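Local coordinates for putative secreted protein (Pseudomonas aeruginosa, PDB 3NPD), which is of unknown function but is probably a secreted, quorum-sensing-regulated virulence factor of a Pseudomonas-specific family, at residues L13-A17 and T38-L44; I45-R51 and T90-Y96; A55-R59 and Q100-T104. All coordinates share one frame; numbering follows the deposited sequence. Where two conformers were deposited one is given.

Contact 1: residues L13-A17 and T38-L44; sequences LEKVA and TVEGNQL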
ATOM      1  N   LEU A  13       3.568  -1.347 -12.995  1.00 13.43           N
ATOM      2  CA  LEU A  13       3.293  -0.866 -11.644  1.00 10.84           C
ATOM      3  C   LEU A  13       3.929   0.512 -11.371  1.00 15.81           C
ATOM      4  O   LEU A  13       3.317   1.336 -10.727  1.00 14.85           O
ATOM      5  CB  LEU A  13       3.739  -1.881 -10.597  1.00 12.31           C
ATOM      6  CG  LEU A  13       2.987  -3.229 -10.616  1.00 14.12           C
ATOM      7  CD1 LEU A  13       3.603  -4.159  -9.536  1.00 13.59           C
ATOM      8  CD2 LEU A  13       1.481  -3.035 -10.435  1.00 15.87           C
ATOM      9  N   GLU A  14       5.133   0.753 -11.884  1.00 17.18           N
ATOM     10  CA  GLU A  14       5.801   2.063 -11.763  1.00 17.44           C
ATOM     11  C   GLU A  14       4.981   3.179 -12.422  1.00 17.44           C
ATOM     12  O   GLU A  14       4.897   4.283 -11.879  1.00 15.92           O
ATOM     13  CB  GLU A  14       7.222   2.027 -12.373  1.00 20.05           C
ATOM     14  CG  GLU A  14       8.218   1.430 -11.409  1.00 26.85           C
ATOM     15  CD  GLU A  14       9.609   1.244 -11.952  1.00 45.97           C
ATOM     16  OE1 GLU A  14       9.916   1.755 -13.055  1.00 46.30           O
ATOM     17  OE2 GLU A  14      10.398   0.581 -11.241  1.00 47.19           O
ATOM     18  N   LYS A  15       4.329   2.886 -13.555  1.00 14.91           N
ATOM     19  CA  LYS A  15       3.461   3.885 -14.192  1.00 16.87           C
ATOM     20  C   LYS A  15       2.335   4.238 -13.235  1.00 16.21           C
ATOM     21  O   LYS A  15       2.031   5.410 -13.063  1.00 16.88           O
ATOM     22  CB  LYS A  15       2.816   3.439 -15.531  1.00 20.12           C
ATOM     23  CG  LYS A  15       3.756   3.179 -16.670  1.00 28.19           C
ATOM     24  CD  LYS A  15       2.981   3.265 -18.024  1.00 36.99           C
ATOM     25  N   VAL A  16       1.677   3.211 -12.667  1.00 13.56           N
ATOM     26  CA  VAL A  16       0.618   3.441 -11.658  1.00 14.67           C
ATOM     27  C   VAL A  16       1.153   4.208 -10.436  1.00 12.93           C
ATOM     28  O   VAL A  16       0.517   5.119  -9.949  1.00 14.15           O
ATOM     29  CB  VAL A  16      -0.083   2.139 -11.236  1.00 16.07           C
ATOM     30  CG1 VAL A  16      -1.107   2.374 -10.132  1.00 16.99           C
ATOM     31  CG2 VAL A  16      -0.789   1.519 -12.484  1.00 20.15           C
ATOM     32  N   ALA A  17       2.301   3.802  -9.927  1.00 14.81           N
ATOM     33  CA  ALA A  17       2.945   4.507  -8.810  1.00 13.65           C
ATOM     34  C   ALA A  17       3.202   6.002  -9.067  1.00 16.07           C
ATOM     35  O   ALA A  17       2.833   6.829  -8.244  1.00 14.76           O
ATOM     36  CB  ALA A  17       4.212   3.811  -8.390  1.00 12.37           C
ATOM     37  N   THR A  38       5.725   3.560  -4.331  1.00 13.52           N
ATOM     38  CA  THR A  38       6.934   3.014  -4.954  1.00 14.23           C
ATOM     39  C   THR A  38       6.639   1.572  -5.380  1.00 14.06           C
ATOM     40  O   THR A  38       5.577   1.020  -5.050  1.00 14.56           O
ATOM     41  CB  THR A  38       8.184   3.060  -4.053  1.00 15.04           C
ATOM     42  OG1 THR A  38       8.004   2.169  -2.945  1.00 15.68           O
ATOM     43  CG2 THR A  38       8.528   4.491  -3.560  1.00 17.66           C
ATOM     44  N   VAL A  39       7.567   0.976  -6.112  1.00 13.91           N
ATOM     45  CA  VAL A  39       7.427  -0.390  -6.581  1.00 12.74           C
ATOM     46  C   VAL A  39       8.690  -1.172  -6.201  1.00 14.95           C
ATOM     47  O   VAL A  39       9.838  -0.675  -6.349  1.00 15.48           O
ATOM     48  CB  VAL A  39       7.211  -0.423  -8.116  1.00 14.51           C
ATOM     49  CG1 VAL A  39       7.230  -1.878  -8.625  1.00 14.59           C
ATOM     50  CG2 VAL A  39       5.876   0.257  -8.483  1.00 13.89           C
ATOM     51  N   GLU A  40       8.467  -2.353  -5.654  1.00 15.53           N
ATOM     52  CA  GLU A  40       9.561  -3.329  -5.367  1.00 13.24           C
ATOM     53  C   GLU A  40       9.087  -4.641  -5.938  1.00 16.21           C
ATOM     54  O   GLU A  40       8.207  -5.284  -5.398  1.00 17.33           O
ATOM     55  CB  GLU A  40       9.856  -3.442  -3.884  1.00 18.18           C
ATOM     56  CG  GLU A  40      10.389  -2.181  -3.261  1.00 19.53           C
ATOM     57  CD  GLU A  40      11.793  -1.779  -3.687  1.00 33.42           C
ATOM     58  OE1 GLU A  40      12.612  -2.647  -4.138  1.00 33.41           O
ATOM     59  OE2 GLU A  40      12.083  -0.572  -3.541  1.00 33.98           O
ATOM     60  N   GLY A  41       9.672  -5.033  -7.068  1.00 17.35           N
ATOM     61  CA  GLY A  41       9.275  -6.271  -7.723  1.00 16.41           C
ATOM     62  C   GLY A  41       7.828  -6.215  -8.198  1.00 16.08           C
ATOM     63  O   GLY A  41       7.440  -5.282  -8.924  1.00 16.00           O
ATOM     64  N   ASN A  42       7.028  -7.161  -7.703  1.00 15.65           N
ATOM     65  CA  ASN A  42       5.605  -7.238  -8.025  1.00 15.14           C
ATOM     66  C   ASN A  42       4.700  -6.476  -7.021  1.00 12.89           C
ATOM     67  O   ASN A  42       3.486  -6.575  -7.124  1.00 14.72           O
ATOM     68  CB  ASN A  42       5.119  -8.694  -8.198  1.00 17.88           C
ATOM     69  CG  ASN A  42       5.184  -9.495  -6.914  1.00 23.05           C
ATOM     70  OD1 ASN A  42       5.803  -9.067  -5.930  1.00 18.22           O
ATOM     71  ND2 ASN A  42       4.578 -10.658  -6.919  1.00 28.03           N
ATOM     72  N   GLN A  43       5.284  -5.726  -6.086  1.00 12.41           N
ATOM     73  CA  GLN A  43       4.556  -4.990  -5.084  1.00 14.18           C
ATOM     74  C   GLN A  43       4.462  -3.519  -5.441  1.00 15.87           C
ATOM     75  O   GLN A  43       5.478  -2.853  -5.655  1.00 15.47           O
ATOM     76  CB  GLN A  43       5.232  -5.072  -3.708  1.00 16.06           C
ATOM     77  CG  GLN A  43       5.195  -6.444  -3.134  1.00 15.60           C
ATOM     78  CD  GLN A  43       5.810  -6.552  -1.764  1.00 23.10           C
ATOM     79  OE1 GLN A  43       5.557  -5.750  -0.865  1.00 15.18           O
ATOM     80  NE2 GLN A  43       6.597  -7.591  -1.589  1.00 24.78           N
ATOM     81  N   LEU A  44       3.235  -3.025  -5.502  1.00 13.10           N
ATOM     82  CA  LEU A  44       2.932  -1.587  -5.524  1.00 12.76           C
ATOM     83  C   LEU A  44       2.721  -1.185  -4.064  1.00 13.16           C
ATOM     84  O   LEU A  44       1.782  -1.660  -3.423  1.00 14.22           O
ATOM     85  CB  LEU A  44       1.655  -1.316  -6.341  1.00 13.79           C
ATOM     86  CG  LEU A  44       1.168   0.132  -6.391  1.00 16.63           C
ATOM     87  CD1 LEU A  44       2.251   1.057  -7.007  1.00 14.16           C
ATOM     88  CD2 LEU A  44      -0.187   0.249  -7.146  1.00 14.19           C
TER
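L13 reaches from the helix into the bend between the two strands of the 38-44 hairpin. CB lies against the valine of the first strand, 3.7 Å from V39 CG2, with V39 CG1 slightly farther off. CG stands beside the backbone N and anti to the carbonyl carbon (chi1 -64°), and from there the two methyls part. CD1 runs on to the turn, where L13 CD1 sits 3.4 Å from N42 O. CD2 turns to the second strand and meets L44 CB more loosely.

V39 points its side chain toward the helix. Its CG2 comes up against backbone rather than a side-chain tip: V39 CG2 is 3.5 Å from both L13 C and E14 N, while V39 CB meets the aliphatic CG of E14, the two side chains crossing at about a right angle. The carboxylate of E14 has its salt bridge elsewhere, with K11.

L44 divides its methyls between two helix residues one position apart. L44 CD1 touches A17 CB at 3.7 Å, and L44 CD2 meets V16 CG1 at 3.8 Å. The side-chain contacts between these segments are mainly apolar, and S10, earlier in the helix, hydrogen-bonds G41 O through OG. Within the segments run A17 N to L13 O in the helix, and the pair E40 N to Q43 O and Q43 N to E40 O that closes the type II' turn. G41 occupies that turn with positive phi (64°).

The axes of helix 13-17 and strand 38-40 pass 7.6 Å apart and run nearly antiparallel, at 159°. Helix 4-21 thus lies on the sheet over the hairpin of strands 32-40 and 43-50, with L82 of helix 77-83 touching L13, V16 and L44, and Y37 touching A17 and L44.

Contact 2: residues I45-R51 and T90-Y96; sequences INHLSVR and TYSFTEY. With SO4 (sulfate ion), chain B.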
ATOM      1  N   ILE A  45       3.560  -0.313  -3.565  1.00 12.94           N
ATOM      2  CA  ILE A  45       3.607   0.004  -2.140  1.00 13.84           C
ATOM      3  C   ILE A  45       3.118   1.424  -1.951  1.00 12.82           C
ATOM      4  O   ILE A  45       3.693   2.347  -2.533  1.00 14.15           O
ATOM      5  CB  ILE A  45       5.039  -0.098  -1.579  1.00 14.83           C
ATOM      6  CG1 ILE A  45       5.665  -1.457  -1.791  1.00 14.24           C
ATOM      7  CG2 ILE A  45       5.070   0.305  -0.040  1.00 13.17           C
ATOM      8  CD1 ILE A  45       7.178  -1.487  -1.715  1.00 17.01           C
ATOM      9  N   ASN A  46       2.095   1.616  -1.118  1.00 13.66           N
ATOM     10  CA  ASN A  46       1.621   2.916  -0.715  1.00 14.22           C
ATOM     11  C   ASN A  46       2.259   3.112   0.646  1.00 12.50           C
ATOM     12  O   ASN A  46       2.044   2.309   1.582  1.00 16.31           O
ATOM     13  CB  ASN A  46       0.072   2.896  -0.637  1.00 17.33           C
ATOM     14  CG  ASN A  46      -0.584   4.258  -0.437  1.00 16.27           C
ATOM     15  OD1 ASN A  46      -1.796   4.303  -0.208  1.00 17.11           O
ATOM     16  ND2 ASN A  46       0.183   5.356  -0.479  1.00 13.08           N
ATOM     17  N   HIS A  47       3.052   4.162   0.775  1.00 13.12           N
ATOM     18  CA  HIS A  47       3.685   4.510   2.021  1.00 14.20           C
ATOM     19  C   HIS A  47       2.817   5.556   2.697  1.00 12.66           C
ATOM     20  O   HIS A  47       2.453   6.544   2.067  1.00 13.47           O
ATOM     21  CB  HIS A  47       5.050   5.135   1.738  1.00 11.46           C
ATOM     22  CG  HIS A  47       5.980   4.240   0.948  1.00 13.10           C
ATOM     23  ND1 HIS A  47       6.904   3.393   1.528  1.00 15.18           N
ATOM     24  CD2 HIS A  47       6.128   4.092  -0.384  1.00 14.31           C
ATOM     25  CE1 HIS A  47       7.566   2.749   0.581  1.00 17.01           C
ATOM     26  NE2 HIS A  47       7.115   3.153  -0.589  1.00 14.73           N
ATOM     27  N   LEU A  48       2.533   5.359   3.992  1.00 13.82           N
ATOM     28  CA  LEU A  48       1.778   6.307   4.778  1.00 14.78           C
ATOM     29  C   LEU A  48       2.472   6.501   6.137  1.00 15.55           C
ATOM     30  O   LEU A  48       3.072   5.535   6.673  1.00 14.45           O
ATOM     31  CB  LEU A  48       0.348   5.857   4.960  1.00 16.97           C
ATOM     32  CG  LEU A  48      -0.486   5.672   3.665  1.00 15.09           C
ATOM     33  CD1 LEU A  48      -0.559   4.166   3.314  1.00 18.57           C
ATOM     34  CD2 LEU A  48      -1.868   6.338   3.795  1.00 15.27           C
ATOM     35  N   SER A  49       2.436   7.733   6.661  1.00 15.18           N
ATOM     36  CA  SER A  49       2.931   8.007   8.026  1.00 12.93           C
ATOM     37  C   SER A  49       1.706   8.179   8.912  1.00 15.09           C
ATOM     38  O   SER A  49       0.658   8.665   8.454  1.00 15.47           O
ATOM     39  CB  SER A  49       3.838   9.236   8.136  1.00 15.19           C
ATOM     40  OG  SER A  49       3.191  10.416   7.793  1.00 19.61           O
ATOM     41  N   VAL A  50       1.868   7.820  10.174  1.00 15.51           N
ATOM     42  CA  VAL A  50       0.778   7.801  11.165  1.00 14.86           C
ATOM     43  C   VAL A  50       1.305   8.447  12.418  1.00 17.46           C
ATOM     44  O   VAL A  50       2.361   8.058  12.914  1.00 16.42           O
ATOM     45  CB  VAL A  50       0.325   6.372  11.538  1.00 19.73           C
ATOM     46  CG1 VAL A  50      -0.959   6.432  12.394  1.00 20.56           C
ATOM     47  CG2 VAL A  50       0.072   5.590  10.335  1.00 20.90           C
ATOM     48  N   ARG A  51       0.539   9.379  12.976  1.00 14.37           N
ATOM     49  CA  ARG A  51       0.882   9.953  14.274  1.00 17.17           C
ATOM     50  C   ARG A  51       0.764   8.920  15.394  1.00 15.62           C
ATOM     51  O   ARG A  51       0.064   7.916  15.269  1.00 15.75           O
ATOM     52  CB  ARG A  51       0.101  11.223  14.534  1.00 17.74           C
ATOM     53  CG  ARG A  51       0.581  12.309  13.536  1.00 20.99           C
ATOM     54  CD  ARG A  51      -0.151  13.609  13.634  1.00 26.94           C
ATOM     55  NE  ARG A  51       0.388  14.579  12.647  1.00 32.98           N
ATOM     56  CZ  ARG A  51       1.368  15.472  12.865  1.00 33.69           C
ATOM     57  NH1 ARG A  51       1.964  15.557  14.058  1.00 21.55           N
ATOM     58  NH2 ARG A  51       1.747  16.306  11.875  1.00 33.19           N
ATOM     59  N   THR A  90       0.674  -3.376  -1.363  1.00 13.30           N
ATOM     60  CA  THR A  90       1.287  -3.320  -0.044  1.00 13.78           C
ATOM     61  C   THR A  90       1.043  -1.956   0.583  1.00 13.94           C
ATOM     62  O   THR A  90       1.316  -0.940  -0.057  1.00 13.55           O
ATOM     63  CB  THR A  90       2.795  -3.552  -0.137  1.00 16.30           C
ATOM     64  OG1 THR A  90       2.989  -4.862  -0.667  1.00 15.80           O
ATOM     65  CG2 THR A  90       3.493  -3.416   1.270  1.00 13.45           C
ATOM     66  N   TYR A  91       0.577  -1.941   1.827  1.00 13.76           N
ATOM     67  CA  TYR A  91       0.452  -0.719   2.626  1.00 14.76           C
ATOM     68  C   TYR A  91       1.534  -0.760   3.661  1.00 13.57           C
ATOM     69  O   TYR A  91       1.577  -1.678   4.484  1.00 14.95           O
ATOM     70  CB  TYR A  91      -0.905  -0.610   3.324  1.00 13.31           C
ATOM     71  CG  TYR A  91      -1.917  -0.296   2.323  1.00 15.50           C
ATOM     72  CD1 TYR A  91      -2.147   1.041   1.963  1.00 15.12           C
ATOM     73  CD2 TYR A  91      -2.553  -1.296   1.616  1.00 19.43           C
ATOM     74  CE1 TYR A  91      -3.006   1.376   0.952  1.00 22.01           C
ATOM     75  CE2 TYR A  91      -3.446  -0.977   0.601  1.00 32.81           C
ATOM     76  CZ  TYR A  91      -3.681   0.371   0.283  1.00 29.67           C
ATOM     77  OH  TYR A  91      -4.565   0.728  -0.708  1.00 30.68           O
ATOM     78  N   SER A  92       2.404   0.251   3.648  1.00 12.46           N
ATOM     79  CA  SER A  92       3.481   0.392   4.624  1.00 13.15           C
ATOM     80  C   SER A  92       3.240   1.643   5.436  1.00 13.49           C
ATOM     81  O   SER A  92       3.410   2.768   4.951  1.00 12.94           O
ATOM     82  CB  SER A  92       4.853   0.394   3.925  1.00 14.71           C
ATOM     83  OG  SER A  92       5.892   0.695   4.837  1.00 13.19           O
ATOM     84  N   PHE A  93       2.835   1.437   6.680  1.00 13.10           N
ATOM     85  CA  PHE A  93       2.614   2.543   7.642  1.00 12.31           C
ATOM     86  C   PHE A  93       3.792   2.632   8.568  1.00 12.46           C
ATOM     87  O   PHE A  93       4.241   1.613   9.141  1.00 14.88           O
ATOM     88  CB  PHE A  93       1.382   2.281   8.492  1.00 13.55           C
ATOM     89  CG  PHE A  93       0.086   2.284   7.745  1.00 16.25           C
ATOM     90  CD1 PHE A  93      -0.401   1.103   7.151  1.00 14.74           C
ATOM     91  CD2 PHE A  93      -0.705   3.446   7.669  1.00 20.00           C
ATOM     92  CE1 PHE A  93      -1.627   1.112   6.472  1.00 19.80           C
ATOM     93  CE2 PHE A  93      -1.921   3.437   6.980  1.00 21.63           C
ATOM     94  CZ  PHE A  93      -2.365   2.283   6.386  1.00 17.70           C
ATOM     95  N   THR A  94       4.315   3.841   8.741  1.00 12.17           N
ATOM     96  CA  THR A  94       5.406   4.127   9.675  1.00 13.87           C
ATOM     97  C   THR A  94       5.012   5.312  10.567  1.00 14.88           C
ATOM     98  O   THR A  94       4.114   6.065  10.232  1.00 14.86           O
ATOM     99  CB  THR A  94       6.707   4.392   8.898  1.00 16.34           C
ATOM    100  OG1 THR A  94       6.542   5.551   8.083  1.00 15.31           O
ATOM    101  CG2 THR A  94       7.083   3.142   8.033  1.00 19.46           C
ATOM    102  N   GLU A  95       5.693   5.474  11.685  1.00 17.38           N
ATOM    103  CA  GLU A  95       5.455   6.578  12.601  0.60 20.16           C
ATOM    104  C   GLU A  95       5.857   7.916  11.984  1.00 19.21           C
ATOM    105  O   GLU A  95       6.907   8.023  11.366  1.00 16.23           O
ATOM    106  CB  GLU A  95       6.267   6.371  13.890  0.60 22.29           C
ATOM    107  CG  GLU A  95       5.580   5.481  14.894  0.60 30.30           C
ATOM    108  CD  GLU A  95       4.680   6.275  15.817  0.60 33.79           C
ATOM    109  OE1 GLU A  95       3.935   7.159  15.317  0.60 20.86           O
ATOM    110  OE2 GLU A  95       4.720   5.991  17.033  0.60 39.44           O
ATOM    111  N   TYR A  96       5.038   8.931  12.180  1.00 16.63           N
ATOM    112  CA  TYR A  96       5.339  10.263  11.659  1.00 13.22           C
ATOM    113  C   TYR A  96       6.667  10.806  12.193  1.00 13.06           C
ATOM    114  O   TYR A  96       7.455  11.279  11.419  1.00 16.03           O
ATOM    115  CB  TYR A  96       4.195  11.192  12.001  1.00 15.06           C
ATOM    116  CG  TYR A  96       4.424  12.604  11.563  1.00 14.73           C
ATOM    117  CD1 TYR A  96       4.524  12.914  10.214  1.00 14.27           C
ATOM    118  CD2 TYR A  96       4.555  13.644  12.485  1.00 20.19           C
ATOM    119  CE1 TYR A  96       4.726  14.202   9.770  1.00 13.59           C
ATOM    120  CE2 TYR A  96       4.717  14.965  12.049  1.00 17.22           C
ATOM    121  CZ  TYR A  96       4.859  15.237  10.697  1.00 14.24           C
ATOM    122  OH  TYR A  96       5.080  16.525  10.309  1.00 18.50           O
TER
HETATM  123  S   SO4 B   1       2.889  12.610  16.892  1.00 40.86           S
HETATM  124  O1  SO4 B   1       3.361  11.483  16.062  1.00 28.43           O
HETATM  125  O2  SO4 B   1       1.585  12.427  17.549  1.00 44.78           O
HETATM  126  O3  SO4 B   1       3.871  12.849  17.945  1.00 47.19           O
HETATM  127  O4  SO4 B   1       2.738  13.802  16.034  1.00 41.13           O
HETATM  128  O   HOH W   1      -3.967   3.045  -1.833  1.00 24.31           O
HETATM  129  O   HOH W   2       7.003   3.110   4.315  1.00 17.47           O
HETATM  130  O   HOH W   3       5.747   5.168   5.514  1.00 20.40           O
HETATM  131  O   HOH W   4       4.012  18.226  12.021  1.00 21.35           O
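L48 lies side by side with F93, both pointing to the same face of the sheet, and its CD1 methyl sits over the phenylalanine ring: L48 CD1 is 4.2 Å from the F93 centroid and 22° off the normal, a CH-pi contact. V50 crosses the same ring at its edge, V50 CG2 being 3.5 Å from F93 CD2. The same L48 methyl also meets Y91, in plane at the ring edge. N46 turns its amide 59° from the Y91 ring, and water 1 joins N46 OD1 to Y91 OH; D34 and G36 hold N46 ND2.

These pairs belong to parallel neighbours in the mixed sheet, strands 43-50 and 88-95. Three helices lie between them in sequence, so the connection is a beta-alpha-beta crossover. N46, L48 and V50 each donate N-H and accept at C=O, beginning with N46 N to T90 O at 2.9 Å; in the last bond Y96 N lies well above the V50 carbonyl plane. On the other face, H47 ND1 and S92 OG share water 2, while H47 NE2 is hydrogen-bonded to T38 OG1.

Beyond the strand ends R51 and Y96 run side by side, guanidinium and ring 41° apart. R51 CZ lies 4.0 Å from the Y96 centroid, an off-centre cation-pi pair. R51 NH1 makes a bent bond of 2.8 Å to O4 of a sulfate, probably from crystallisation, which A52 N and K97 NZ also bind.

Contact 3: residues A55-R59 and Q100-T104; sequences AERMR and QPVAT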
ATOM      1  N   ALA A  55      -1.164   5.407  15.671  1.00 16.60           N
ATOM      2  CA  ALA A  55      -0.285   4.252  15.470  1.00 15.96           C
ATOM      3  C   ALA A  55      -0.554   3.181  16.554  1.00 16.69           C
ATOM      4  O   ALA A  55      -0.546   1.978  16.271  1.00 16.53           O
ATOM      5  CB  ALA A  55       1.208   4.680  15.509  1.00 15.00           C
ATOM      6  N   GLU A  56      -0.758   3.641  17.789  1.00 15.93           N
ATOM      7  CA  GLU A  56      -1.090   2.732  18.899  1.00 17.02           C
ATOM      8  C   GLU A  56      -2.421   2.042  18.699  1.00 15.17           C
ATOM      9  O   GLU A  56      -2.537   0.840  18.951  1.00 17.49           O
ATOM     10  CB  GLU A  56      -1.022   3.432  20.241  1.00 18.08           C
ATOM     11  CG  GLU A  56       0.411   3.728  20.678  1.00 25.47           C
ATOM     12  CD  GLU A  56       1.195   2.459  21.079  1.00 33.32           C
ATOM     13  OE1 GLU A  56       1.782   1.769  20.214  1.00 31.57           O
ATOM     14  OE2 GLU A  56       1.261   2.179  22.298  1.00 36.51           O
ATOM     15  N   ARG A  57      -3.432   2.781  18.241  1.00 16.62           N
ATOM     16  CA  ARG A  57      -4.733   2.188  17.929  1.00 18.18           C
ATOM     17  C   ARG A  57      -4.595   1.139  16.848  1.00 16.73           C
ATOM     18  O   ARG A  57      -5.207   0.059  16.943  1.00 19.48           O
ATOM     19  CB  ARG A  57      -5.747   3.247  17.479  1.00 20.31           C
ATOM     20  CG  ARG A  57      -6.098   4.262  18.546  1.00 31.48           C
ATOM     21  CD  ARG A  57      -7.456   4.953  18.290  1.00 41.53           C
ATOM     22  NE  ARG A  57      -7.618   5.757  17.056  1.00 41.30           N
ATOM     23  CZ  ARG A  57      -7.117   6.982  16.808  1.00 39.98           C
ATOM     24  NH1 ARG A  57      -6.281   7.597  17.635  1.00 25.71           N
ATOM     25  NH2 ARG A  57      -7.423   7.592  15.657  1.00 53.64           N
HETATM   26  N   MSE A  58      -3.787   1.434  15.821  1.00 17.25           N
HETATM   27  CA  MSE A  58      -3.500   0.449  14.770  1.00 14.87           C
HETATM   28  C   MSE A  58      -2.836  -0.816  15.284  1.00 15.82           C
HETATM   29  O   MSE A  58      -3.278  -1.910  14.977  1.00 15.13           O
HETATM   30  CB  MSE A  58      -2.693   1.042  13.622  1.00 13.82           C
HETATM   31  CG  MSE A  58      -3.495   2.042  12.883  1.00 16.18           C
HETATM   32 SE   MSE A  58      -2.533   2.885  11.440  0.75 17.16          SE
HETATM   33  CE  MSE A  58      -2.569   1.382  10.212  1.00 17.58           C
ATOM     34  N   ARG A  59      -1.843  -0.653  16.125  1.00 14.52           N
ATOM     35  CA  ARG A  59      -1.116  -1.786  16.685  1.00 15.81           C
ATOM     36  C   ARG A  59      -1.953  -2.650  17.609  1.00 15.13           C
ATOM     37  O   ARG A  59      -1.642  -3.824  17.782  1.00 15.58           O
ATOM     38  CB  ARG A  59       0.107  -1.300  17.450  1.00 17.32           C
ATOM     39  CG  ARG A  59       1.204  -0.754  16.540  1.00 17.30           C
ATOM     40  CD  ARG A  59       2.372  -0.340  17.407  1.00 22.91           C
ATOM     41  NE  ARG A  59       3.445   0.282  16.655  1.00 21.06           N
ATOM     42  CZ  ARG A  59       3.873   1.544  16.751  1.00 24.74           C
ATOM     43  NH1 ARG A  59       3.337   2.410  17.596  1.00 23.87           N
ATOM     44  NH2 ARG A  59       4.888   1.941  15.973  1.00 24.84           N
ATOM     45  N   GLN A 100       9.497   4.564  12.512  1.00 22.34           N
ATOM     46  CA  GLN A 100       9.448   3.160  12.954  0.50 23.17           C
ATOM     47  C   GLN A 100       8.193   2.486  12.368  1.00 22.07           C
ATOM     48  O   GLN A 100       7.145   3.148  12.240  1.00 17.64           O
ATOM     49  CB  GLN A 100       9.463   3.065  14.478  0.50 25.38           C
ATOM     50  CG  GLN A 100      10.866   3.130  15.066  0.50 32.11           C
ATOM     51  CD  GLN A 100      11.551   1.785  14.996  0.50 34.50           C
ATOM     52  OE1 GLN A 100      12.666   1.666  14.492  0.50 44.58           O
ATOM     53  NE2 GLN A 100      10.864   0.753  15.468  0.50 35.18           N
ATOM     54  N   PRO A 101       8.293   1.171  11.964  1.00 22.23           N
ATOM     55  CA  PRO A 101       7.101   0.519  11.399  1.00 23.06           C
ATOM     56  C   PRO A 101       5.951   0.470  12.382  1.00 19.31           C
ATOM     57  O   PRO A 101       6.182   0.357  13.589  1.00 21.39           O
ATOM     58  CB  PRO A 101       7.587  -0.906  11.055  1.00 24.70           C
ATOM     59  CG  PRO A 101       9.027  -0.710  10.748  1.00 27.98           C
ATOM     60  CD  PRO A 101       9.465   0.260  11.839  1.00 26.71           C
ATOM     61  N   VAL A 102       4.750   0.648  11.853  1.00 14.48           N
ATOM     62  CA  VAL A 102       3.518   0.556  12.556  1.00 14.27           C
ATOM     63  C   VAL A 102       2.806  -0.678  12.074  1.00 16.05           C
ATOM     64  O   VAL A 102       2.437  -1.523  12.888  1.00 17.13           O
ATOM     65  CB  VAL A 102       2.620   1.819  12.316  1.00 14.67           C
ATOM     66  CG1 VAL A 102       1.249   1.656  12.958  1.00 18.06           C
ATOM     67  CG2 VAL A 102       3.354   3.089  12.866  1.00 13.31           C
ATOM     68  N   ALA A 103       2.575  -0.756  10.773  1.00 14.41           N
ATOM     69  CA  ALA A 103       1.922  -1.905  10.184  1.00 13.81           C
ATOM     70  C   ALA A 103       2.330  -2.060   8.741  1.00 14.39           C
ATOM     71  O   ALA A 103       2.562  -1.091   8.064  1.00 14.93           O
ATOM     72  CB  ALA A 103       0.398  -1.801  10.270  1.00 14.93           C
ATOM     73  N   THR A 104       2.375  -3.291   8.267  1.00 13.83           N
ATOM     74  CA  THR A 104       2.657  -3.579   6.866  1.00 11.32           C
ATOM     75  C   THR A 104       1.661  -4.655   6.424  1.00 12.88           C
ATOM     76  O   THR A 104       1.670  -5.768   6.954  1.00 14.51           O
ATOM     77  CB  THR A 104       4.119  -3.992   6.607  1.00 14.30           C
ATOM     78  OG1 THR A 104       5.001  -3.077   7.280  1.00 14.47           O
ATOM     79  CG2 THR A 104       4.430  -3.920   5.097  1.00 15.43           C
TER
HETATM   80  O   HOH W   5       4.107  -2.082  15.090  1.00 28.26           O
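The guanidinium of R59 is the flat group of this contact, with V102 CB over one face and P101 O and water 5 at its edge, both in its plane. R59 NH2 donates to P101 O at 3.1 Å, nearly straight at the hydrogen (164°), although the donor is tilted from the carbonyl plane. Along the same edge R59 NE donates a hydrogen bond to water 5, which in turn donates to V102 O at 2.8 Å. Two consecutive carbonyls of the strand are thus read by one arginine, directly and through water.

The third nitrogen turns back to its own helix: R59 NH1 forms a salt bridge with E56 OE1 at 3.1 Å, tilted from the guanidinium plane and met on the anti side of the carboxylate. P101 O, water 5 and E56 OE1 together define the rotation of the guanidinium; E95 adds only a long, weak ion pair to NH1. The arginine chain is extended from CG to NE, which carries the group across V102 at about a right angle.

V102 supplies the apolar half. Its CG1 is anti to the backbone N (chi1 174°), and the two methyls diverge toward the helix. V102 CG2 meets A55 CB at 3.8 Å and also approaches R59 NH2, while V102 CG1 lies 4.0 Å from CB of M58, a selenomethionine. Farther along, the M58 chain bends at chi3 and brings CE loosely to A103 CB, 4.4 Å away.

Helix 52-60 crosses strand 101-104 at 45°, the local axes 8.1 Å apart, so a helix packs against the outermost strand of the sheet. V102 and A103 both stand opposite F93 of the adjoining antiparallel strand, which makes this a classic beta bulge.

The three contacts follow one mixed sheet from its hairpin to its edge. Contacts 1 and 2 share strand 43-50 and have centres about 16 Å apart; T38 OG1 to H47 NE2 and Q43 OE1 to T90 OG1, each 2.7 Å and probably hydrogen bonds, join them. Contacts 2 and 3 lie closer, about 9 Å between centres, and interleave along the chain; F93 N to A103 O at 2.9 Å probably ties strand 88-95 to the bulge. The function is unknown, but the side chains of V16 and M58 lie about 4 Å, and that of Y91 about 3 Å, from bound cyclohexylpropylsulfonic acid (nearest atoms), probably from crystallisation, though such molecules often mark pockets.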